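Side-chain contacts in malonate decarboxylase acyl carrier protein (Pseudomonas fluorescens, PDB 5VIT), which probably carries acetyl and malonyl groups as thioesters on a phosphoribosyl-dephospho-CoA prosthetic group while malonate is decarboxylated: residues F6-G11 with H57-L62; G21-G24 with L28-L31; S53-L58 with G83-R88. All blocks are in the same frame, centred on the assembly; numbering follows the deposited sequence.

Contact 1: residues F6-G11 with H57-L62; sequences FEFPAG and HLFERL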
loop_
_atom_site.group_PDB
_atom_site.type_symbol
_atom_site.label_atom_id
_atom_site.label_comp_id
_atom_site.label_asym_id
_atom_site.label_seq_id
_atom_site.Cartn_x
_atom_site.Cartn_y
_atom_site.Cartn_z
ATOM N N PHE B 6 15.557 -4.174 24.890
ATOM C CA PHE B 6 15.794 -4.653 23.538
ATOM C C PHE B 6 17.064 -4.026 23.029
ATOM O O PHE B 6 17.458 -2.957 23.482
ATOM C CB PHE B 6 14.626 -4.311 22.602
ATOM C CG PHE B 6 13.302 -4.837 23.074
ATOM C CD1 PHE B 6 12.574 -4.152 24.030
ATOM C CD2 PHE B 6 12.793 -6.017 22.567
ATOM C CE1 PHE B 6 11.371 -4.637 24.479
ATOM C CE2 PHE B 6 11.580 -6.503 23.002
ATOM C CZ PHE B 6 10.861 -5.803 23.957
ATOM N N GLU B 7 17.703 -4.692 22.079
ATOM C CA GLU B 7 18.906 -4.149 21.484
ATOM C C GLU B 7 18.990 -4.523 20.012
ATOM O O GLU B 7 18.630 -5.628 19.600
ATOM C CB GLU B 7 20.136 -4.624 22.257
ATOM C CG GLU B 7 21.435 -4.069 21.722
ATOM C CD GLU B 7 22.605 -4.403 22.614
ATOM O OE1 GLU B 7 23.709 -4.635 22.072
ATOM O OE2 GLU B 7 22.415 -4.423 23.855
ATOM N N PHE B 8 19.444 -3.577 19.209
ATOM C CA PHE B 8 19.448 -3.763 17.776
ATOM C C PHE B 8 20.702 -3.180 17.202
ATOM O O PHE B 8 21.274 -2.259 17.787
ATOM C CB PHE B 8 18.210 -3.122 17.135
ATOM C CG PHE B 8 16.938 -3.805 17.508
ATOM C CD1 PHE B 8 16.163 -3.331 18.555
ATOM C CD2 PHE B 8 16.540 -4.955 16.842
ATOM C CE1 PHE B 8 15.012 -3.981 18.914
ATOM C CE2 PHE B 8 15.381 -5.606 17.198
ATOM C CZ PHE B 8 14.621 -5.123 18.236
ATOM N N PRO B 9 21.143 -3.727 16.056
ATOM C CA PRO B 9 22.276 -3.152 15.328
ATOM C C PRO B 9 21.913 -1.770 14.813
ATOM O O PRO B 9 20.825 -1.589 14.264
ATOM C CB PRO B 9 22.502 -4.143 14.180
ATOM C CG PRO B 9 21.171 -4.813 14.000
ATOM C CD PRO B 9 20.605 -4.925 15.389
ATOM N N ALA B 10 22.805 -0.806 15.001
ATOM C CA ALA B 10 22.542 0.556 14.547
ATOM C C ALA B 10 23.795 1.179 13.933
ATOM O O ALA B 10 24.852 0.565 13.903
ATOM C CB ALA B 10 22.025 1.407 15.697
ATOM N N GLY B 11 23.662 2.395 13.427
ATOM C CA GLY B 11 24.768 3.078 12.789
ATOM C C GLY B 11 25.441 4.031 13.751
ATOM O O GLY B 11 25.739 3.669 14.892
ATOM N N HIS B 57 8.424 -8.031 17.792
ATOM C CA HIS B 57 7.970 -7.997 16.409
ATOM C C HIS B 57 7.893 -6.582 15.866
ATOM O O HIS B 57 8.342 -6.315 14.755
ATOM C CB HIS B 57 6.606 -8.667 16.282
ATOM C CG HIS B 57 6.658 -10.149 16.459
ATOM N ND1 HIS B 57 5.783 -10.832 17.275
ATOM C CD2 HIS B 57 7.485 -11.078 15.923
ATOM C CE1 HIS B 57 6.067 -12.121 17.233
ATOM N NE2 HIS B 57 7.095 -12.297 16.419
ATOM N N LEU B 58 7.335 -5.687 16.674
ATOM C CA LEU B 58 7.149 -4.287 16.305
ATOM C C LEU B 58 8.481 -3.646 15.880
ATOM O O LEU B 58 8.606 -3.082 14.776
ATOM C CB LEU B 58 6.517 -3.548 17.491
ATOM C CG LEU B 58 5.835 -2.198 17.290
ATOM C CD1 LEU B 58 5.157 -2.166 15.964
ATOM C CD2 LEU B 58 4.793 -1.995 18.372
ATOM N N PHE B 59 9.485 -3.774 16.747
ATOM C CA PHE B 59 10.823 -3.244 16.477
ATOM C C PHE B 59 11.505 -3.945 15.300
ATOM O O PHE B 59 12.230 -3.322 14.521
ATOM C CB PHE B 59 11.703 -3.381 17.722
ATOM C CG PHE B 59 11.240 -2.559 18.890
ATOM C CD1 PHE B 59 11.257 -3.083 20.171
ATOM C CD2 PHE B 59 10.817 -1.258 18.715
ATOM C CE1 PHE B 59 10.850 -2.327 21.249
ATOM C CE2 PHE B 59 10.405 -0.499 19.798
ATOM C CZ PHE B 59 10.420 -1.035 21.061
ATOM N N GLU B 60 11.300 -5.251 15.195
ATOM C CA GLU B 60 11.886 -6.007 14.103
ATOM C C GLU B 60 11.456 -5.425 12.764
ATOM O O GLU B 60 12.276 -5.245 11.878
ATOM C CB GLU B 60 11.486 -7.472 14.186
ATOM C CG GLU B 60 12.338 -8.277 15.128
ATOM C CD GLU B 60 11.787 -9.673 15.342
ATOM O OE1 GLU B 60 10.749 -10.017 14.720
ATOM O OE2 GLU B 60 12.387 -10.420 16.142
ATOM N N ARG B 61 10.165 -5.117 12.640
ATOM C CA ARG B 61 9.603 -4.581 11.405
ATOM C C ARG B 61 10.037 -3.173 11.161
ATOM O O ARG B 61 10.323 -2.774 10.029
ATOM C CB ARG B 61 8.092 -4.630 11.454
ATOM C CG ARG B 61 7.591 -6.027 11.503
ATOM C CD ARG B 61 6.193 -6.044 11.068
ATOM N NE ARG B 61 5.702 -7.404 10.989
ATOM C CZ ARG B 61 4.521 -7.708 10.480
ATOM N NH1 ARG B 61 3.762 -6.726 10.006
ATOM N NH2 ARG B 61 4.114 -8.974 10.444
ATOM N N LEU B 62 10.067 -2.405 12.236
ATOM C CA LEU B 62 10.499 -1.031 12.160
ATOM C C LEU B 62 11.943 -0.935 11.618
ATOM O O LEU B 62 12.254 -0.071 10.798
ATOM C CB LEU B 62 10.367 -0.398 13.541
ATOM C CG LEU B 62 10.431 1.111 13.660
ATOM C CD1 LEU B 62 9.319 1.769 12.845
ATOM C CD2 LEU B 62 10.363 1.483 15.140
#
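Backbone hydrogen bonds to Ile-42 and Leu-40 fix Phe-6 and Phe-8 on strand 2-9, and from there both rings reach Phe-59 of helix 52-62. The meeting itself is wholly apolar. Phe-59 turns its edge to the face of Phe-6 in a T-shaped pair, with the planes at 69° and the centroids 5.2 Å apart. The leading atom is Phe-59 CE1, which stands 3.7 Å from Phe-6 CD1, above the rim of that ring and not over its middle; Phe-59 CD1 follows, 4.0 Å from Phe-6 CG. Phe-8 works lower down the same side chain. Its CZ closes on Phe-59 CB at 3.4 Å, and its CE1 lies 4.0 Å from Phe-59 CG, so the root of Phe-59 is held as well as its end. Being two residues apart on the strand, Phe-6 and Phe-8 lie on one side of it, and with CG anti to the carbonyl carbon in both (chi1 -57° and -67°) the two rings extend toward the helix. Phe-8 also makes an edge-to-face pair with Phe-63, just past the end of the helix. Phe-59 itself is buried, touching Ile-42 of strand 39-46 and Leu-89 of helix 82-96, while Gln-56 packs on Phe-6. The contact thus seats helix 52-62 over strand 2-9, an edge strand within this chain, and its neighbour 39-46, with helix 82-96 alongside.

Contact 2: residues G21-G24 with L28-L31; sequences GCVG and LEVL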
loop_
_atom_site.group_PDB
_atom_site.type_symbol
_atom_site.label_atom_id
_atom_site.label_comp_id
_atom_site.label_asym_id
_atom_site.label_seq_id
_atom_site.Cartn_x
_atom_site.Cartn_y
_atom_site.Cartn_z
ATOM N N GLY B 21 4.862 12.097 22.844
ATOM C CA GLY B 21 3.811 11.348 23.492
ATOM C C GLY B 21 3.579 11.687 24.937
ATOM O O GLY B 21 4.053 12.696 25.452
ATOM N N CYS B 22 2.856 10.804 25.602
ATOM C CA CYS B 22 2.362 11.068 26.934
ATOM C C CYS B 22 1.910 9.741 27.551
ATOM O O CYS B 22 1.467 8.848 26.830
ATOM C CB CYS B 22 1.223 12.079 26.846
ATOM S SG CYS B 22 0.358 12.350 28.322
ATOM N N VAL B 23 2.040 9.588 28.866
ATOM C CA VAL B 23 1.645 8.339 29.485
ATOM C C VAL B 23 0.171 8.414 29.891
ATOM O O VAL B 23 -0.192 8.202 31.044
ATOM C CB VAL B 23 2.548 7.989 30.698
ATOM C CG1 VAL B 23 2.340 6.552 31.116
ATOM C CG2 VAL B 23 4.005 8.182 30.318
ATOM N N GLY B 24 -0.682 8.729 28.920
ATOM C CA GLY B 24 -2.123 8.655 29.114
ATOM C C GLY B 24 -2.559 7.245 28.789
ATOM O O GLY B 24 -1.836 6.537 28.086
ATOM N N LEU B 28 1.521 6.304 24.907
ATOM C CA LEU B 28 2.870 6.116 25.440
ATOM C C LEU B 28 3.693 7.374 25.213
ATOM O O LEU B 28 3.383 8.164 24.319
ATOM C CB LEU B 28 3.566 4.923 24.773
ATOM C CG LEU B 28 4.026 5.134 23.323
ATOM C CD1 LEU B 28 5.011 4.054 22.918
ATOM C CD2 LEU B 28 2.818 5.172 22.312
ATOM N N GLU B 29 4.749 7.556 26.001
ATOM C CA GLU B 29 5.755 8.559 25.661
ATOM C C GLU B 29 7.032 7.854 25.237
ATOM O O GLU B 29 7.293 6.736 25.659
ATOM C CB GLU B 29 6.045 9.505 26.830
ATOM C CG GLU B 29 6.825 8.849 27.977
ATOM C CD GLU B 29 7.068 9.798 29.155
ATOM O OE1 GLU B 29 7.662 9.352 30.166
ATOM O OE2 GLU B 29 6.669 10.986 29.071
ATOM N N VAL B 30 7.827 8.507 24.399
ATOM C CA VAL B 30 9.081 7.934 23.960
ATOM C C VAL B 30 10.183 8.986 24.101
ATOM O O VAL B 30 10.069 10.095 23.573
ATOM C CB VAL B 30 8.996 7.416 22.491
ATOM C CG1 VAL B 30 10.328 6.869 22.046
ATOM C CG2 VAL B 30 7.930 6.323 22.362
ATOM N N LEU B 31 11.230 8.642 24.846
ATOM C CA LEU B 31 12.411 9.494 24.968
ATOM C C LEU B 31 13.463 8.969 24.007
ATOM O O LEU B 31 13.727 7.769 23.983
ATOM C CB LEU B 31 12.970 9.486 26.395
ATOM C CG LEU B 31 12.296 10.110 27.625
ATOM C CD1 LEU B 31 12.481 11.609 27.627
ATOM C CD2 LEU B 31 10.828 9.726 27.771
HETATM O O HOH W 1 5.051 12.959 28.004
#
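Cys-22 N donates to Leu-28 O at 3.0 Å, the single direct hydrogen bond between the two segments; it is bent, 147° at the hydrogen, and the donor sits above the carbonyl plane. The same oxygen receives a CA-H...O contact from Gly-21 CA at 3.3 Å. Glycine is called for there, since a CB would run into Leu-28 O and into the carbonyl of the preceding residue. Gly-21 and Glu-29 form an antiparallel non-hydrogen-bonded pair. A water supplies the second polar link, donating to Gly-21 O and to Glu-29 OE2, 2.8 Å from each. The other carboxylate oxygen, Glu-29 OE1, is hydrogen-bonded to His-76 ND1. Val-23 CG2 makes van der Waals contact with Glu-29 CG at 3.7 Å, beside the straight end of the glutamate chain. With an alanine at Glu-29, the water and His-76 would probably lose the carboxylate oxygens they each bond to, and Val-23 CG2 the CG and CD against which it lies. Val-23 centres an inverse gamma turn, closed by a weak bond from Gly-24 N to Cys-22 O. This is the turn end of an antiparallel beta hairpin joining strands 18-21 and 27-34; its loop carries Ser-25, the predicted prosthetic-group attachment site, unmodified here.

Contact 3: residues S53-L58 with G83-R88; sequences SRWQHL and GVVRLR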
loop_
_atom_site.group_PDB
_atom_site.type_symbol
_atom_site.label_atom_id
_atom_site.label_comp_id
_atom_site.label_asym_id
_atom_site.label_seq_id
_atom_site.Cartn_x
_atom_site.Cartn_y
_atom_site.Cartn_z
ATOM N N SER B 53 6.944 -10.366 23.199
ATOM C CA SER B 53 7.204 -10.807 21.827
ATOM C C SER B 53 6.481 -9.902 20.831
ATOM O O SER B 53 6.912 -9.742 19.686
ATOM C CB SER B 53 6.787 -12.260 21.637
ATOM O OG SER B 53 5.413 -12.387 21.931
ATOM N N ARG B 54 5.387 -9.301 21.285
ATOM C CA ARG B 54 4.714 -8.259 20.529
ATOM C C ARG B 54 5.676 -7.075 20.277
ATOM O O ARG B 54 5.854 -6.651 19.138
ATOM C CB ARG B 54 3.452 -7.807 21.274
ATOM C CG ARG B 54 2.732 -6.641 20.640
ATOM C CD ARG B 54 1.621 -6.100 21.556
ATOM N NE ARG B 54 0.330 -6.765 21.346
ATOM C CZ ARG B 54 -0.140 -7.776 22.075
ATOM N NH1 ARG B 54 0.568 -8.256 23.097
ATOM N NH2 ARG B 54 -1.332 -8.299 21.787
ATOM N N TRP B 55 6.310 -6.571 21.337
ATOM C CA TRP B 55 7.246 -5.457 21.207
ATOM C C TRP B 55 8.441 -5.851 20.326
ATOM O O TRP B 55 8.941 -5.047 19.536
ATOM C CB TRP B 55 7.724 -4.983 22.589
ATOM C CG TRP B 55 6.697 -4.165 23.351
ATOM C CD1 TRP B 55 5.810 -4.625 24.282
ATOM C CD2 TRP B 55 6.441 -2.756 23.223
ATOM N NE1 TRP B 55 5.031 -3.595 24.752
ATOM C CE2 TRP B 55 5.397 -2.438 24.117
ATOM C CE3 TRP B 55 6.995 -1.736 22.448
ATOM C CZ2 TRP B 55 4.897 -1.143 24.252
ATOM C CZ3 TRP B 55 6.503 -0.452 22.587
ATOM C CH2 TRP B 55 5.468 -0.166 23.480
ATOM N N GLN B 56 8.882 -7.097 20.451
ATOM C CA GLN B 56 9.965 -7.623 19.621
ATOM C C GLN B 56 9.615 -7.556 18.125
ATOM O O GLN B 56 10.411 -7.087 17.285
ATOM C CB GLN B 56 10.278 -9.073 20.030
ATOM C CG GLN B 56 11.421 -9.695 19.265
ATOM C CD GLN B 56 12.722 -8.947 19.468
ATOM O OE1 GLN B 56 13.050 -8.528 20.586
ATOM N NE2 GLN B 56 13.470 -8.762 18.382
ATOM N N HIS B 57 8.424 -8.031 17.792
ATOM C CA HIS B 57 7.970 -7.997 16.409
ATOM C C HIS B 57 7.893 -6.582 15.866
ATOM O O HIS B 57 8.342 -6.315 14.755
ATOM C CB HIS B 57 6.606 -8.667 16.282
ATOM C CG HIS B 57 6.658 -10.149 16.459
ATOM N ND1 HIS B 57 5.783 -10.832 17.275
ATOM C CD2 HIS B 57 7.485 -11.078 15.923
ATOM C CE1 HIS B 57 6.067 -12.121 17.233
ATOM N NE2 HIS B 57 7.095 -12.297 16.419
ATOM N N LEU B 58 7.335 -5.687 16.674
ATOM C CA LEU B 58 7.149 -4.287 16.305
ATOM C C LEU B 58 8.481 -3.646 15.880
ATOM O O LEU B 58 8.606 -3.082 14.776
ATOM C CB LEU B 58 6.517 -3.548 17.491
ATOM C CG LEU B 58 5.835 -2.198 17.290
ATOM C CD1 LEU B 58 5.157 -2.166 15.964
ATOM C CD2 LEU B 58 4.793 -1.995 18.372
ATOM N N GLY B 83 -0.311 -0.074 16.581
ATOM C CA GLY B 83 -0.467 1.008 15.631
ATOM C C GLY B 83 -0.069 2.363 16.187
ATOM O O GLY B 83 0.693 3.099 15.551
ATOM N N VAL B 84 -0.577 2.702 17.370
ATOM C CA VAL B 84 -0.196 3.957 18.021
ATOM C C VAL B 84 1.299 3.955 18.361
ATOM O O VAL B 84 1.988 4.945 18.127
ATOM C CB VAL B 84 -1.021 4.215 19.304
ATOM C CG1 VAL B 84 -0.457 5.411 20.101
ATOM C CG2 VAL B 84 -2.496 4.444 18.952
ATOM N N VAL B 85 1.791 2.834 18.897
ATOM C CA VAL B 85 3.208 2.696 19.235
ATOM C C VAL B 85 4.103 2.957 18.010
ATOM O O VAL B 85 5.019 3.782 18.058
ATOM C CB VAL B 85 3.540 1.287 19.800
ATOM C CG1 VAL B 85 5.027 1.154 20.010
ATOM C CG2 VAL B 85 2.783 1.012 21.097
ATOM N N ARG B 86 3.825 2.260 16.912
ATOM C CA ARG B 86 4.596 2.448 15.687
ATOM C C ARG B 86 4.611 3.913 15.228
ATOM O O ARG B 86 5.669 4.465 14.931
ATOM C CB ARG B 86 4.054 1.565 14.563
ATOM C CG ARG B 86 4.756 1.859 13.257
ATOM C CD ARG B 86 4.378 0.932 12.124
ATOM N NE ARG B 86 5.029 1.406 10.909
ATOM C CZ ARG B 86 4.794 0.935 9.690
ATOM N NH1 ARG B 86 3.900 -0.033 9.496
ATOM N NH2 ARG B 86 5.452 1.445 8.662
ATOM N N LEU B 87 3.432 4.538 15.194
ATOM C CA LEU B 87 3.307 5.923 14.743
ATOM C C LEU B 87 4.147 6.896 15.586
ATOM O O LEU B 87 4.831 7.763 15.049
ATOM C CB LEU B 87 1.838 6.341 14.763
ATOM C CG LEU B 87 1.476 7.598 13.978
ATOM C CD1 LEU B 87 1.900 7.459 12.508
ATOM C CD2 LEU B 87 -0.020 7.862 14.090
ATOM N N ARG B 88 4.095 6.741 16.904
ATOM C CA ARG B 88 4.893 7.573 17.801
ATOM C C ARG B 88 6.394 7.378 17.686
ATOM O O ARG B 88 7.155 8.341 17.771
ATOM C CB ARG B 88 4.485 7.321 19.236
ATOM C CG ARG B 88 3.233 8.056 19.534
ATOM C CD ARG B 88 3.148 8.324 20.978
ATOM N NE ARG B 88 2.632 9.652 21.237
ATOM C CZ ARG B 88 1.371 10.014 21.079
ATOM N NH1 ARG B 88 0.486 9.136 20.619
ATOM N NH2 ARG B 88 1.001 11.260 21.378
#
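Val-85, buried on helix 82-96, points its CB toward helix 52-62 and fits between the ends of Trp-55 and Leu-58. From the root outward, Val-85 CB comes first, 3.8 Å from Leu-58 CD2. Of the two methyls, CG1 does most of the touching: placed anti to the backbone N (chi1 175°), it reaches Trp-55 CZ3 at 3.4 Å and Leu-58 CD2 at 3.6 Å. The other methyl, CG2, rests 3.8 Å from Trp-55 CH2, on the same side of the indole plane as CG1. The two side chains cross at about a right angle, with CG1 placed obliquely to the indole, neither over its face nor at its edge. Trp-55 leaves its helix without aiming directly at the other one, but the length of the indole carries CZ3 and CH2 into the gap. Trp-55 also touches Leu-4, Val-44, Thr-46, Ile-75 and Asp-77 of the sheet.

Leu-58 divides its work between two neighbours. While CD2 takes the valine, CD1 lies 4.1 Å from Arg-86 CB, making the root of the arginine the edge of this apolar patch. The extended arginine chain then leads away: NE forms a salt bridge with Glu-90 of its own helix, and NH1 another with Glu-466 of the MdcA chain, so one side chain joins the rim of the helix pair to the partner subunit. Ile-490 of MdcA also packs on Leu-58.

The short helical segments cross at -42° with a closest axis approach of 11.3 Å, a gap filled by Trp-55 and Leu-58 meeting Val-85. Two helices laid side by side on a mixed five-stranded sheet make a two-layer alpha/beta sandwich, quite unlike the four-helix bundle of fatty-acid acyl carrier proteins.

Contact 3 lies between the other two. Its centre is about 10 Å from that of contact 1, with which it shares His-57 and Leu-58, and about 13 Å from that of contact 2. Phe-6 CZ touches Trp-55 CB at 3.5 Å, while on the other side Leu-28 CD2 packs on Val-85 CA at 4.0 Å. Contacts 1 and 2 have centres about 19 Å apart and do not touch, yet both use the same sheet. The predicted attachment serine, Ser-25, falls between the segments of contact 2. Contacts 1 and 3 include residues that meet MdcA, whereas no other chain of the assembly touches the segments of contact 2.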